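PDB 2RCC: ribonucleoside-diphosphate reductase subunit beta from Bacillus halodurans C-125, which belongs to the small-chain family of ribonucleotide reductase and probably supplies DNA precursors by helping to convert ribonucleoside diphosphates into deoxyribonucleotides, using two iron ions per subunit. Local coordinates for residues V120-S125 and N214-D219; S116-V121 and Q221-L226; G83-L88 and Q124-V129; I58-D63 and L130-P135. All coordinates share one frame; numbering follows the deposited sequence.

How the contacts relate
All four contacts are strung along one long helix, 106-133, in the all-helical, ferritin-like fold. From its N-terminal side, the helix gives 116-121 to contact 2, 120-125 to contact 1, 124-129 to contact 3 and its last turn, with the residues just after it (130-135), to contact 4. Contacts 1 and 2, with centres about 8 Å apart, both join it to helix 207-237. Contact 3, its centre about 10 Å from that of contact 1, sets it against helix 72-87. Contact 4, about 24 Å from contact 2 between centres, sets the C-terminal end against the turn before helix 61-66. Helix 106-133 carries some predicted iron ligands and, a turn farther on, the predicted active-site tyrosine; helix 207-237 supplies other ligands.

Contact 1: V120-S125 and N214-D219; sequences VVHNQS and NYINRD
This is a buried helix-helix contact in which His-122 of helix 106-133 meets Ile-216 and Asp-219 of helix 207-237, in the core of the bundle. The two segments run nearly antiparallel, at 158°, but the segment axes come no closer than 10.7 Å, leaving side chains to span the gap. The imidazole does most of this. Its NE2-H points almost straight at OD2 of Asp-219, with an N...O distance of 2.6 Å and an N-H...O angle of 173°. OD2 takes this bond with its anti lone pair, and ring and carboxylate are nearly coplanar. The same OD2 accepts a second hydrogen bond, from Trp-53 NE1, while OD1 forms a salt bridge to NH1 of Arg-218 at 3.0 Å, so both carboxylate oxygens are held and the group is fixed in rotation. By similarity His-122 is an iron ligand; Asp-219 would then be a second-shell residue that probably orients it, and the Trp-Asp-His chain is consistent with the radical-transfer route of class I small subunits. Over one face of the ring sits CG2 of Ile-216, a CH-pi contact 3.9 Å from the centroid and displaced toward the rim. At chi1 -67° CG1 of Ile-216 lies beside the backbone N and CG2 anti to it, which lets both branches meet the ring, CG1 at 3.7 Å from CD2 of His-122.

Contact 2: S116-V121 and Q221-L226; sequences SFQEVV and QLHVYL
Gln-118 meets His-223 with CB, CD and OE1: its CB lies 4.0 Å from NE2 of His-223, CD is 3.6 Å from the same nitrogen, and OE1 at the tip receives the N-H. With chi2 at -167° the chain is extended beyond CG, which carries the amide to the edge of the imidazole. The N-H...O angle there is 170° and amide and ring are nearly coplanar, so the bond is straight and nearly flat; its modelled length of 2.5 Å is very short and best not taken literally. Both residues lie on long helices of the ferritin-like bundle, 106-133 and 207-237, and His-223 and Glu-119 are predicted iron ligands. Glu-119 bends at chi2 (-57°) to bring OE2 to the ring edge, 3.2 Å from CE1 of His-223, its carboxylate steeply tilted to the ring. ND1 of His-223 is hydrogen-bonded to OE1 of Glu-186, another predicted ligand. Were the imidazole of His-223 replaced by the methyl of an alanine, OE1 of Gln-118 would probably be left without its N-H and Glu-186 without its imidazole partner. Met-48 of helix 41-50 packs against both Gln-118 and His-223.

Contact 3: G83-L88 and Q124-V129; sequences GLLAFL and QSYSYV
The carbonyl O of Leu-85 lies 3.4 Å from ring carbon CD2 of Tyr-126, the nearest approach in a contact that has no hydrogen bond across it. Helix 72-87 passes helix 106-133 closely here, at 8.2 Å between segment axes and 140° between their directions. The side chain of Leu-85 covers one ring face: CB stands over the centre, 3.6 Å from the centroid and 7° off the normal, a CH-pi contact, while CD1 approaches CE1 of Tyr-126 at 3.7 Å. Chi1 of -64° sets this ring beside its own backbone N, where its face meets Leu-85. Ala-86 is small enough to let the backbones come together, its CB 3.9 Å from CB of Tyr-126. Tyr-126, the predicted active-site residue, probably bears the radical, as in many class I small subunits. Losing the ring to a smaller valine is likely to leave Leu-85 facing a gap. With Ile-216 also touching the ring, this largely apolar packing is consistent with shelter for a reactive phenol.

Contact 4: I58-D63 and L130-P135; sequences INMSHD and LSSLVP
The backbones of Met-60 and Ser-132 approach to 6.5 Å between their CA atoms, where the turn leading into helix 61-66 meets the C-terminal end of helix 106-133. That turn is an Asx turn: OD1 of Asn-59 accepts from the backbone N of Ser-61 at 2.9 Å, almost in line with the amide C=O, and Met-60 between them takes the N-cap position of the helix. Met-60, present as selenomethionine, turns toward the other segment and carries most of the contact on its own segment. Its CB lies alongside the Ser-132 side chain, 3.6 Å from CB of Ser-132, with CG next to the hydroxyl. The serine OG is committed elsewhere, donating to the carbonyl of Tyr-128 one helical turn back. Bends at chi2 (-70°) and chi3 (-58°) curl the Met-60 chain round and bring its terminal methyl to Leu-133; the two side chains cross at about a right angle, with CE 4.1 Å from CD2 of Leu-133. The carboxylate of Asp-63 is engaged by Thr-209 and the backbone N of Ser-208, which ties helix 61-66 to helix 207-237. Toward Leu-133 Asp-63 offers its backbone instead, with CD2 of Leu-133 resting 4.1 Å from C of Asp-63.

Contact 1: V120-S125 and N214-D219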
loop_
_atom_site.group_PDB
_atom_site.type_symbol
_atom_site.label_atom_id
_atom_site.label_comp_id
_atom_site.label_asym_id
_atom_site.label_seq_id
_atom_site.Cartn_x
_atom_site.Cartn_y
_atom_site.Cartn_z
ATOM N N VAL A 120 3.622 -6.955 -3.895
ATOM C CA VAL A 120 3.016 -8.159 -3.331
ATOM C C VAL A 120 2.332 -8.962 -4.427
ATOM O O VAL A 120 2.553 -10.168 -4.550
ATOM C CB VAL A 120 2.015 -7.858 -2.173
ATOM C CG1 VAL A 120 1.160 -9.081 -1.878
ATOM C CG2 VAL A 120 2.765 -7.396 -0.883
ATOM N N VAL A 121 1.510 -8.291 -5.221
ATOM C CA VAL A 121 0.815 -8.929 -6.319
ATOM C C VAL A 121 1.769 -9.446 -7.443
ATOM O O VAL A 121 1.568 -10.566 -7.962
ATOM C CB VAL A 121 -0.291 -8.049 -6.915
ATOM C CG1 VAL A 121 -0.950 -8.786 -8.097
ATOM C CG2 VAL A 121 -1.362 -7.704 -5.830
ATOM N N HIS A 122 2.818 -8.677 -7.741
ATOM C CA HIS A 122 3.850 -9.119 -8.699
ATOM C C HIS A 122 4.507 -10.405 -8.197
ATOM O O HIS A 122 4.610 -11.375 -8.937
ATOM C CB HIS A 122 4.934 -8.061 -8.974
ATOM C CG HIS A 122 4.408 -6.778 -9.561
ATOM N ND1 HIS A 122 5.169 -5.634 -9.672
ATOM C CD2 HIS A 122 3.177 -6.459 -10.028
ATOM C CE1 HIS A 122 4.440 -4.674 -10.216
ATOM N NE2 HIS A 122 3.230 -5.155 -10.459
ATOM N N ASN A 123 4.918 -10.428 -6.943
ATOM C CA ASN A 123 5.548 -11.630 -6.397
ATOM C C ASN A 123 4.635 -12.867 -6.423
ATOM O O ASN A 123 5.069 -13.972 -6.799
ATOM C CB ASN A 123 6.091 -11.392 -4.997
ATOM C CG ASN A 123 6.928 -12.572 -4.501
ATOM O OD1 ASN A 123 8.024 -12.864 -5.025
ATOM N ND2 ASN A 123 6.403 -13.273 -3.513
ATOM N N GLN A 124 3.373 -12.687 -6.071
ATOM C CA GLN A 124 2.406 -13.786 -6.136
ATOM C C GLN A 124 2.137 -14.274 -7.592
ATOM O O GLN A 124 1.856 -15.465 -7.811
ATOM C CB GLN A 124 1.121 -13.391 -5.394
ATOM C CG GLN A 124 0.020 -14.447 -5.400
ATOM C CD GLN A 124 -1.102 -14.139 -6.350
ATOM O OE1 GLN A 124 -1.506 -12.974 -6.517
ATOM N NE2 GLN A 124 -1.693 -15.189 -6.905
ATOM N N SER A 125 2.188 -13.350 -8.551
ATOM C CA SER A 125 2.011 -13.664 -9.958
ATOM C C SER A 125 3.163 -14.539 -10.464
ATOM O O SER A 125 2.961 -15.420 -11.286
ATOM C CB SER A 125 1.898 -12.374 -10.786
ATOM O OG SER A 125 0.828 -11.560 -10.337
ATOM N N ASN A 214 4.013 -8.331 -18.870
ATOM C CA ASN A 214 3.726 -7.032 -19.430
ATOM C C ASN A 214 2.909 -6.170 -18.472
ATOM O O ASN A 214 3.161 -4.980 -18.386
ATOM C CB ASN A 214 3.026 -7.192 -20.765
ATOM C CG ASN A 214 3.085 -5.937 -21.620
ATOM O OD1 ASN A 214 2.057 -5.448 -22.059
ATOM N ND2 ASN A 214 4.289 -5.395 -21.831
ATOM N N TYR A 215 1.941 -6.762 -17.753
ATOM C CA TYR A 215 1.227 -6.017 -16.696
ATOM C C TYR A 215 2.190 -5.573 -15.600
ATOM O O TYR A 215 2.110 -4.415 -15.158
ATOM C CB TYR A 215 0.100 -6.805 -16.103
ATOM C CG TYR A 215 -1.053 -7.144 -17.055
ATOM C CD1 TYR A 215 -1.237 -6.490 -18.276
ATOM C CD2 TYR A 215 -2.002 -8.071 -16.671
ATOM C CE1 TYR A 215 -2.328 -6.814 -19.099
ATOM C CE2 TYR A 215 -3.076 -8.372 -17.468
ATOM C CZ TYR A 215 -3.232 -7.741 -18.675
ATOM O OH TYR A 215 -4.319 -8.046 -19.472
ATOM N N ILE A 216 3.074 -6.475 -15.179
ATOM C CA ILE A 216 4.112 -6.134 -14.195
ATOM C C ILE A 216 5.007 -4.986 -14.700
ATOM O O ILE A 216 5.230 -3.991 -13.991
ATOM C CB ILE A 216 5.003 -7.340 -13.823
ATOM C CG1 ILE A 216 4.204 -8.406 -13.058
ATOM C CG2 ILE A 216 6.270 -6.874 -13.000
ATOM C CD1 ILE A 216 4.855 -9.809 -12.924
ATOM N N ASN A 217 5.473 -5.123 -15.938
ATOM C CA ASN A 217 6.374 -4.159 -16.571
ATOM C C ASN A 217 5.671 -2.775 -16.726
ATOM O O ASN A 217 6.318 -1.746 -16.548
ATOM C CB ASN A 217 6.870 -4.760 -17.909
ATOM C CG ASN A 217 8.232 -4.237 -18.386
ATOM O OD1 ASN A 217 8.976 -3.549 -17.688
ATOM N ND2 ASN A 217 8.580 -4.647 -19.602
ATOM N N ARG A 218 4.362 -2.761 -17.026
ATOM C CA ARG A 218 3.550 -1.537 -17.113
ATOM C C ARG A 218 3.495 -0.829 -15.730
ATOM O O ARG A 218 3.664 0.389 -15.621
ATOM C CB ARG A 218 2.123 -1.838 -17.593
ATOM C CG ARG A 218 1.095 -0.692 -17.369
ATOM C CD ARG A 218 -0.300 -0.870 -18.011
ATOM N NE ARG A 218 -1.371 -1.808 -17.552
ATOM C CZ ARG A 218 -1.494 -2.581 -16.447
ATOM N NH1 ARG A 218 -0.601 -2.680 -15.425
ATOM N NH2 ARG A 218 -2.609 -3.320 -16.380
ATOM N N ASP A 219 3.225 -1.602 -14.688
ATOM C CA ASP A 219 3.258 -1.062 -13.320
ATOM C C ASP A 219 4.641 -0.479 -13.019
ATOM O O ASP A 219 4.763 0.588 -12.427
ATOM C CB ASP A 219 3.014 -2.150 -12.287
ATOM C CG ASP A 219 1.598 -2.682 -12.278
ATOM O OD1 ASP A 219 0.672 -2.043 -12.765
ATOM O OD2 ASP A 219 1.414 -3.749 -11.676
#

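Contact 2: S116-V121 and Q221-L226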
loop_
_atom_site.group_PDB
_atom_site.type_symbol
_atom_site.label_atom_id
_atom_site.label_comp_id
_atom_site.label_asym_id
_atom_site.label_seq_id
_atom_site.Cartn_x
_atom_site.Cartn_y
_atom_site.Cartn_z
ATOM N N SER A 116 3.895 -0.852 -2.795
ATOM C CA SER A 116 4.196 -2.027 -1.990
ATOM C C SER A 116 3.197 -3.170 -2.261
ATOM O O SER A 116 3.577 -4.336 -2.393
ATOM C CB SER A 116 4.177 -1.642 -0.533
ATOM O OG SER A 116 4.736 -2.709 0.229
ATOM N N PHE A 117 1.931 -2.812 -2.269
ATOM C CA PHE A 117 0.848 -3.710 -2.634
ATOM C C PHE A 117 1.054 -4.326 -4.054
ATOM O O PHE A 117 0.941 -5.550 -4.250
ATOM C CB PHE A 117 -0.464 -2.977 -2.515
ATOM C CG PHE A 117 -1.583 -3.645 -3.225
ATOM C CD1 PHE A 117 -2.096 -4.839 -2.747
ATOM C CD2 PHE A 117 -2.026 -3.156 -4.421
ATOM C CE1 PHE A 117 -3.091 -5.525 -3.460
ATOM C CE2 PHE A 117 -3.020 -3.808 -5.119
ATOM C CZ PHE A 117 -3.550 -4.997 -4.627
ATOM N N GLN A 118 1.367 -3.478 -5.027
ATOM C CA GLN A 118 1.648 -3.941 -6.396
ATOM C C GLN A 118 2.803 -4.944 -6.366
ATOM O O GLN A 118 2.717 -5.969 -7.013
ATOM C CB GLN A 118 1.953 -2.759 -7.353
ATOM C CG GLN A 118 0.686 -1.893 -7.626
ATOM C CD GLN A 118 0.840 -0.910 -8.781
ATOM O OE1 GLN A 118 1.925 -0.475 -9.082
ATOM N NE2 GLN A 118 -0.271 -0.535 -9.389
ATOM N N GLU A 119 3.849 -4.684 -5.591
ATOM C CA GLU A 119 4.963 -5.643 -5.480
ATOM C C GLU A 119 4.517 -6.986 -4.899
ATOM O O GLU A 119 4.996 -8.040 -5.367
ATOM C CB GLU A 119 6.119 -5.100 -4.644
ATOM C CG GLU A 119 6.788 -3.808 -5.173
ATOM C CD GLU A 119 7.332 -3.916 -6.594
ATOM O OE1 GLU A 119 7.800 -5.018 -6.988
ATOM O OE2 GLU A 119 7.306 -2.884 -7.307
ATOM N N VAL A 120 3.622 -6.955 -3.895
ATOM C CA VAL A 120 3.016 -8.159 -3.331
ATOM C C VAL A 120 2.332 -8.962 -4.427
ATOM O O VAL A 120 2.553 -10.168 -4.550
ATOM C CB VAL A 120 2.015 -7.858 -2.173
ATOM C CG1 VAL A 120 1.160 -9.081 -1.878
ATOM C CG2 VAL A 120 2.765 -7.396 -0.883
ATOM N N VAL A 121 1.510 -8.291 -5.221
ATOM C CA VAL A 121 0.815 -8.929 -6.319
ATOM C C VAL A 121 1.769 -9.446 -7.443
ATOM O O VAL A 121 1.568 -10.566 -7.962
ATOM C CB VAL A 121 -0.291 -8.049 -6.915
ATOM C CG1 VAL A 121 -0.950 -8.786 -8.097
ATOM C CG2 VAL A 121 -1.362 -7.704 -5.830
ATOM N N GLN A 221 6.703 0.901 -14.983
ATOM C CA GLN A 221 6.929 2.180 -15.650
ATOM C C GLN A 221 6.370 3.341 -14.851
ATOM O O GLN A 221 6.988 4.406 -14.825
ATOM C CB GLN A 221 6.394 2.207 -17.097
ATOM C CG GLN A 221 6.862 1.078 -18.026
ATOM C CD GLN A 221 8.328 0.716 -17.863
ATOM O OE1 GLN A 221 9.195 1.554 -18.091
ATOM N NE2 GLN A 221 8.614 -0.548 -17.510
ATOM N N LEU A 222 5.220 3.150 -14.204
ATOM C CA LEU A 222 4.658 4.199 -13.364
ATOM C C LEU A 222 5.492 4.383 -12.078
ATOM O O LEU A 222 5.625 5.495 -11.569
ATOM C CB LEU A 222 3.181 3.947 -13.091
ATOM C CG LEU A 222 2.234 4.025 -14.295
ATOM C CD1 LEU A 222 0.773 3.691 -13.880
ATOM C CD2 LEU A 222 2.276 5.396 -14.914
ATOM N N HIS A 223 6.066 3.298 -11.579
ATOM C CA HIS A 223 6.935 3.357 -10.401
ATOM C C HIS A 223 8.166 4.181 -10.765
ATOM O O HIS A 223 8.542 5.091 -9.999
ATOM C CB HIS A 223 7.355 1.968 -9.923
ATOM C CG HIS A 223 6.226 1.063 -9.494
ATOM N ND1 HIS A 223 6.447 -0.171 -8.929
ATOM C CD2 HIS A 223 4.883 1.209 -9.538
ATOM C CE1 HIS A 223 5.297 -0.768 -8.677
ATOM N NE2 HIS A 223 4.326 0.052 -9.038
ATOM N N VAL A 224 8.777 3.908 -11.931
ATOM C CA VAL A 224 9.938 4.697 -12.402
ATOM C C VAL A 224 9.568 6.174 -12.576
ATOM O O VAL A 224 10.335 7.034 -12.235
ATOM C CB VAL A 224 10.520 4.163 -13.748
ATOM C CG1 VAL A 224 11.599 5.096 -14.275
ATOM C CG2 VAL A 224 11.074 2.745 -13.569
ATOM N N TYR A 225 8.378 6.457 -13.117
ATOM C CA TYR A 225 7.894 7.818 -13.256
ATOM C C TYR A 225 7.849 8.499 -11.862
ATOM O O TYR A 225 8.342 9.617 -11.718
ATOM C CB TYR A 225 6.526 7.826 -13.956
ATOM C CG TYR A 225 5.811 9.140 -14.008
ATOM C CD1 TYR A 225 6.090 10.090 -14.993
ATOM C CD2 TYR A 225 4.817 9.435 -13.082
ATOM C CE1 TYR A 225 5.419 11.296 -15.024
ATOM C CE2 TYR A 225 4.171 10.625 -13.105
ATOM C CZ TYR A 225 4.461 11.544 -14.069
ATOM O OH TYR A 225 3.738 12.702 -14.045
ATOM N N LEU A 226 7.332 7.804 -10.854
ATOM C CA LEU A 226 7.287 8.337 -9.493
ATOM C C LEU A 226 8.702 8.637 -8.969
ATOM O O LEU A 226 8.989 9.742 -8.473
ATOM C CB LEU A 226 6.597 7.360 -8.547
ATOM C CG LEU A 226 6.527 7.747 -7.058
ATOM C CD1 LEU A 226 5.876 9.091 -6.857
ATOM C CD2 LEU A 226 5.854 6.650 -6.270
#

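Contact 3: G83-L88 and Q124-V129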
loop_
_atom_site.group_PDB
_atom_site.type_symbol
_atom_site.label_atom_id
_atom_site.label_comp_id
_atom_site.label_asym_id
_atom_site.label_seq_id
_atom_site.Cartn_x
_atom_site.Cartn_y
_atom_site.Cartn_z
ATOM N N GLY A 83 11.619 -18.802 -11.748
ATOM C CA GLY A 83 12.046 -19.286 -10.433
ATOM C C GLY A 83 12.766 -18.212 -9.615
ATOM O O GLY A 83 12.457 -18.023 -8.441
ATOM N N LEU A 84 13.702 -17.496 -10.240
ATOM C CA LEU A 84 14.442 -16.416 -9.592
ATOM C C LEU A 84 13.497 -15.285 -9.209
ATOM O O LEU A 84 13.555 -14.777 -8.083
ATOM C CB LEU A 84 15.530 -15.843 -10.508
ATOM C CG LEU A 84 16.404 -14.753 -9.874
ATOM C CD1 LEU A 84 17.028 -15.204 -8.547
ATOM C CD2 LEU A 84 17.437 -14.315 -10.834
ATOM N N LEU A 85 12.666 -14.870 -10.169
ATOM C CA LEU A 85 11.665 -13.820 -9.925
ATOM C C LEU A 85 10.730 -14.184 -8.760
ATOM O O LEU A 85 10.446 -13.327 -7.924
ATOM C CB LEU A 85 10.869 -13.507 -11.204
ATOM C CG LEU A 85 11.685 -12.783 -12.291
ATOM C CD1 LEU A 85 10.930 -12.765 -13.617
ATOM C CD2 LEU A 85 12.041 -11.383 -11.862
ATOM N N ALA A 86 10.287 -15.440 -8.703
ATOM C CA ALA A 86 9.466 -15.935 -7.601
ATOM C C ALA A 86 10.273 -16.004 -6.298
ATOM O O ALA A 86 9.748 -15.671 -5.250
ATOM C CB ALA A 86 8.884 -17.297 -7.941
ATOM N N PHE A 87 11.546 -16.404 -6.385
ATOM C CA PHE A 87 12.462 -16.547 -5.223
ATOM C C PHE A 87 12.870 -15.244 -4.557
ATOM O O PHE A 87 13.083 -15.244 -3.361
ATOM C CB PHE A 87 13.761 -17.294 -5.649
ATOM C CG PHE A 87 14.801 -17.477 -4.539
ATOM C CD1 PHE A 87 14.740 -18.558 -3.679
ATOM C CD2 PHE A 87 15.847 -16.564 -4.373
ATOM C CE1 PHE A 87 15.686 -18.722 -2.659
ATOM C CE2 PHE A 87 16.791 -16.724 -3.359
ATOM C CZ PHE A 87 16.709 -17.806 -2.508
ATOM N N LEU A 88 13.003 -14.160 -5.315
ATOM C CA LEU A 88 13.483 -12.880 -4.769
ATOM C C LEU A 88 12.665 -12.275 -3.616
ATOM O O LEU A 88 13.215 -11.468 -2.860
ATOM C CB LEU A 88 13.733 -11.830 -5.878
ATOM C CG LEU A 88 14.993 -12.043 -6.729
ATOM C CD1 LEU A 88 15.002 -11.034 -7.811
ATOM C CD2 LEU A 88 16.296 -11.976 -5.940
ATOM N N GLN A 124 3.373 -12.687 -6.071
ATOM C CA GLN A 124 2.406 -13.786 -6.136
ATOM C C GLN A 124 2.137 -14.274 -7.592
ATOM O O GLN A 124 1.856 -15.465 -7.811
ATOM C CB GLN A 124 1.121 -13.391 -5.394
ATOM C CG GLN A 124 0.020 -14.447 -5.400
ATOM C CD GLN A 124 -1.102 -14.139 -6.350
ATOM O OE1 GLN A 124 -1.506 -12.974 -6.517
ATOM N NE2 GLN A 124 -1.693 -15.189 -6.905
ATOM N N SER A 125 2.188 -13.350 -8.551
ATOM C CA SER A 125 2.011 -13.664 -9.958
ATOM C C SER A 125 3.163 -14.539 -10.464
ATOM O O SER A 125 2.961 -15.420 -11.286
ATOM C CB SER A 125 1.898 -12.374 -10.786
ATOM O OG SER A 125 0.828 -11.560 -10.337
ATOM N N TYR A 126 4.390 -14.291 -9.983
ATOM C CA TYR A 126 5.514 -15.133 -10.392
ATOM C C TYR A 126 5.315 -16.579 -9.875
ATOM O O TYR A 126 5.511 -17.543 -10.619
ATOM C CB TYR A 126 6.862 -14.607 -9.918
ATOM C CG TYR A 126 7.265 -13.274 -10.494
ATOM C CD1 TYR A 126 7.256 -13.039 -11.852
ATOM C CD2 TYR A 126 7.676 -12.240 -9.659
ATOM C CE1 TYR A 126 7.594 -11.769 -12.368
ATOM C CE2 TYR A 126 8.036 -11.007 -10.154
ATOM C CZ TYR A 126 8.011 -10.772 -11.503
ATOM O OH TYR A 126 8.391 -9.533 -11.968
ATOM N N SER A 127 4.924 -16.717 -8.624
ATOM C CA SER A 127 4.583 -18.027 -8.059
ATOM C C SER A 127 3.470 -18.708 -8.794
ATOM O O SER A 127 3.497 -19.902 -8.965
ATOM C CB SER A 127 4.170 -17.920 -6.585
ATOM O OG SER A 127 5.286 -17.483 -5.841
ATOM N N TYR A 128 2.450 -17.948 -9.143
ATOM C CA TYR A 128 1.291 -18.445 -9.891
ATOM C C TYR A 128 1.679 -19.067 -11.258
ATOM O O TYR A 128 1.143 -20.116 -11.654
ATOM C CB TYR A 128 0.316 -17.274 -10.051
ATOM C CG TYR A 128 -0.976 -17.512 -10.784
ATOM C CD1 TYR A 128 -2.168 -17.790 -10.088
ATOM C CD2 TYR A 128 -1.043 -17.353 -12.159
ATOM C CE1 TYR A 128 -3.374 -17.967 -10.773
ATOM C CE2 TYR A 128 -2.236 -17.542 -12.859
ATOM C CZ TYR A 128 -3.397 -17.837 -12.169
ATOM O OH TYR A 128 -4.590 -17.981 -12.872
ATOM N N VAL A 129 2.585 -18.409 -11.975
ATOM C CA VAL A 129 3.104 -18.922 -13.234
ATOM C C VAL A 129 3.883 -20.229 -12.957
ATOM O O VAL A 129 3.609 -21.263 -13.560
ATOM C CB VAL A 129 4.008 -17.883 -13.961
ATOM C CG1 VAL A 129 4.764 -18.508 -15.153
ATOM C CG2 VAL A 129 3.199 -16.675 -14.425
#

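Contact 4: I58-D63 and L130-P135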
loop_
_atom_site.group_PDB
_atom_site.type_symbol
_atom_site.label_atom_id
_atom_site.label_comp_id
_atom_site.label_asym_id
_atom_site.label_seq_id
_atom_site.Cartn_x
_atom_site.Cartn_y
_atom_site.Cartn_z
ATOM N N ILE A 58 -5.983 -14.427 -15.353
ATOM C CA ILE A 58 -5.186 -15.004 -16.452
ATOM C C ILE A 58 -5.168 -16.537 -16.386
ATOM O O ILE A 58 -4.712 -17.131 -15.403
ATOM C CB ILE A 58 -3.777 -14.412 -16.421
ATOM C CG1 ILE A 58 -3.872 -12.922 -16.793
ATOM C CG2 ILE A 58 -2.851 -15.163 -17.389
ATOM C CD1 ILE A 58 -2.630 -12.170 -16.583
ATOM N N ASN A 59 -5.677 -17.174 -17.440
ATOM C CA ASN A 59 -5.753 -18.623 -17.485
ATOM C C ASN A 59 -4.454 -19.185 -18.063
ATOM O O ASN A 59 -4.091 -18.844 -19.185
ATOM C CB ASN A 59 -6.952 -19.041 -18.336
ATOM C CG ASN A 59 -7.239 -20.546 -18.264
ATOM O OD1 ASN A 59 -6.348 -21.384 -18.394
ATOM N ND2 ASN A 59 -8.501 -20.882 -18.072
HETATM N N MSE A 60 -3.817 -20.092 -17.334
HETATM C CA MSE A 60 -2.520 -20.655 -17.716
HETATM C C MSE A 60 -2.550 -22.018 -18.434
HETATM O O MSE A 60 -1.491 -22.587 -18.689
HETATM C CB MSE A 60 -1.640 -20.739 -16.459
HETATM C CG MSE A 60 -1.144 -19.373 -15.930
HETATM SE SE MSE A 60 0.129 -18.597 -17.073
HETATM C CE MSE A 60 1.468 -19.950 -17.093
ATOM N N SER A 61 -3.742 -22.517 -18.777
ATOM C CA SER A 61 -3.894 -23.838 -19.398
ATOM C C SER A 61 -3.148 -24.023 -20.678
ATOM O O SER A 61 -2.527 -25.066 -20.854
ATOM C CB SER A 61 -5.359 -24.120 -19.708
ATOM O OG SER A 61 -6.127 -23.867 -18.562
ATOM N N HIS A 62 -3.228 -23.028 -21.572
ATOM C CA HIS A 62 -2.577 -23.129 -22.878
ATOM C C HIS A 62 -1.070 -23.050 -22.696
ATOM O O HIS A 62 -0.356 -23.827 -23.296
ATOM C CB HIS A 62 -3.089 -22.094 -23.889
ATOM C CG HIS A 62 -2.645 -22.378 -25.291
ATOM N ND1 HIS A 62 -2.935 -23.566 -25.932
ATOM C CD2 HIS A 62 -1.925 -21.640 -26.171
ATOM C CE1 HIS A 62 -2.403 -23.550 -27.143
ATOM N NE2 HIS A 62 -1.800 -22.385 -27.319
ATOM N N ASP A 63 -0.596 -22.112 -21.876
ATOM C CA ASP A 63 0.811 -22.066 -21.536
ATOM C C ASP A 63 1.268 -23.439 -21.005
ATOM O O ASP A 63 2.301 -23.936 -21.421
ATOM C CB ASP A 63 1.116 -20.963 -20.492
ATOM C CG ASP A 63 1.197 -19.567 -21.086
ATOM O OD1 ASP A 63 0.428 -19.233 -22.002
ATOM O OD2 ASP A 63 2.031 -18.762 -20.599
ATOM N N LEU A 130 4.824 -20.193 -12.019
ATOM C CA LEU A 130 5.640 -21.367 -11.713
ATOM C C LEU A 130 4.782 -22.588 -11.256
ATOM O O LEU A 130 4.950 -23.701 -11.778
ATOM C CB LEU A 130 6.718 -20.977 -10.704
ATOM C CG LEU A 130 7.844 -21.960 -10.413
ATOM C CD1 LEU A 130 8.607 -22.294 -11.669
ATOM C CD2 LEU A 130 8.762 -21.431 -9.325
ATOM N N SER A 131 3.800 -22.350 -10.391
ATOM C CA SER A 131 2.943 -23.411 -9.881
ATOM C C SER A 131 1.949 -23.949 -10.918
ATOM O O SER A 131 1.406 -25.025 -10.734
ATOM C CB SER A 131 2.196 -22.962 -8.621
ATOM O OG SER A 131 1.337 -21.892 -8.915
ATOM N N SER A 132 1.716 -23.218 -12.003
ATOM C CA SER A 132 0.838 -23.691 -13.104
ATOM C C SER A 132 1.589 -24.641 -14.065
ATOM O O SER A 132 0.974 -25.365 -14.862
ATOM C CB SER A 132 0.317 -22.509 -13.943
ATOM O OG SER A 132 -0.363 -21.564 -13.148
ATOM N N LEU A 133 2.918 -24.602 -14.011
ATOM C CA LEU A 133 3.782 -25.296 -14.947
ATOM C C LEU A 133 4.637 -26.431 -14.384
ATOM O O LEU A 133 4.926 -27.363 -15.138
ATOM C CB LEU A 133 4.730 -24.256 -15.589
ATOM C CG LEU A 133 4.099 -23.104 -16.357
ATOM C CD1 LEU A 133 5.169 -22.149 -16.898
ATOM C CD2 LEU A 133 3.242 -23.646 -17.452
ATOM N N VAL A 134 5.084 -26.353 -13.116
ATOM C CA VAL A 134 5.962 -27.394 -12.548
ATOM C C VAL A 134 5.410 -27.873 -11.210
ATOM O O VAL A 134 4.739 -27.108 -10.538
ATOM C CB VAL A 134 7.437 -26.924 -12.387
ATOM C CG1 VAL A 134 8.013 -26.455 -13.741
ATOM C CG2 VAL A 134 7.574 -25.844 -11.352
ATOM N N PRO A 135 5.641 -29.155 -10.845
ATOM C CA PRO A 135 5.189 -29.640 -9.526
ATOM C C PRO A 135 5.990 -29.016 -8.365
ATOM O O PRO A 135 7.069 -28.491 -8.603
ATOM C CB PRO A 135 5.413 -31.138 -9.602
ATOM C CG PRO A 135 6.367 -31.351 -10.716
ATOM C CD PRO A 135 6.236 -30.233 -11.667
#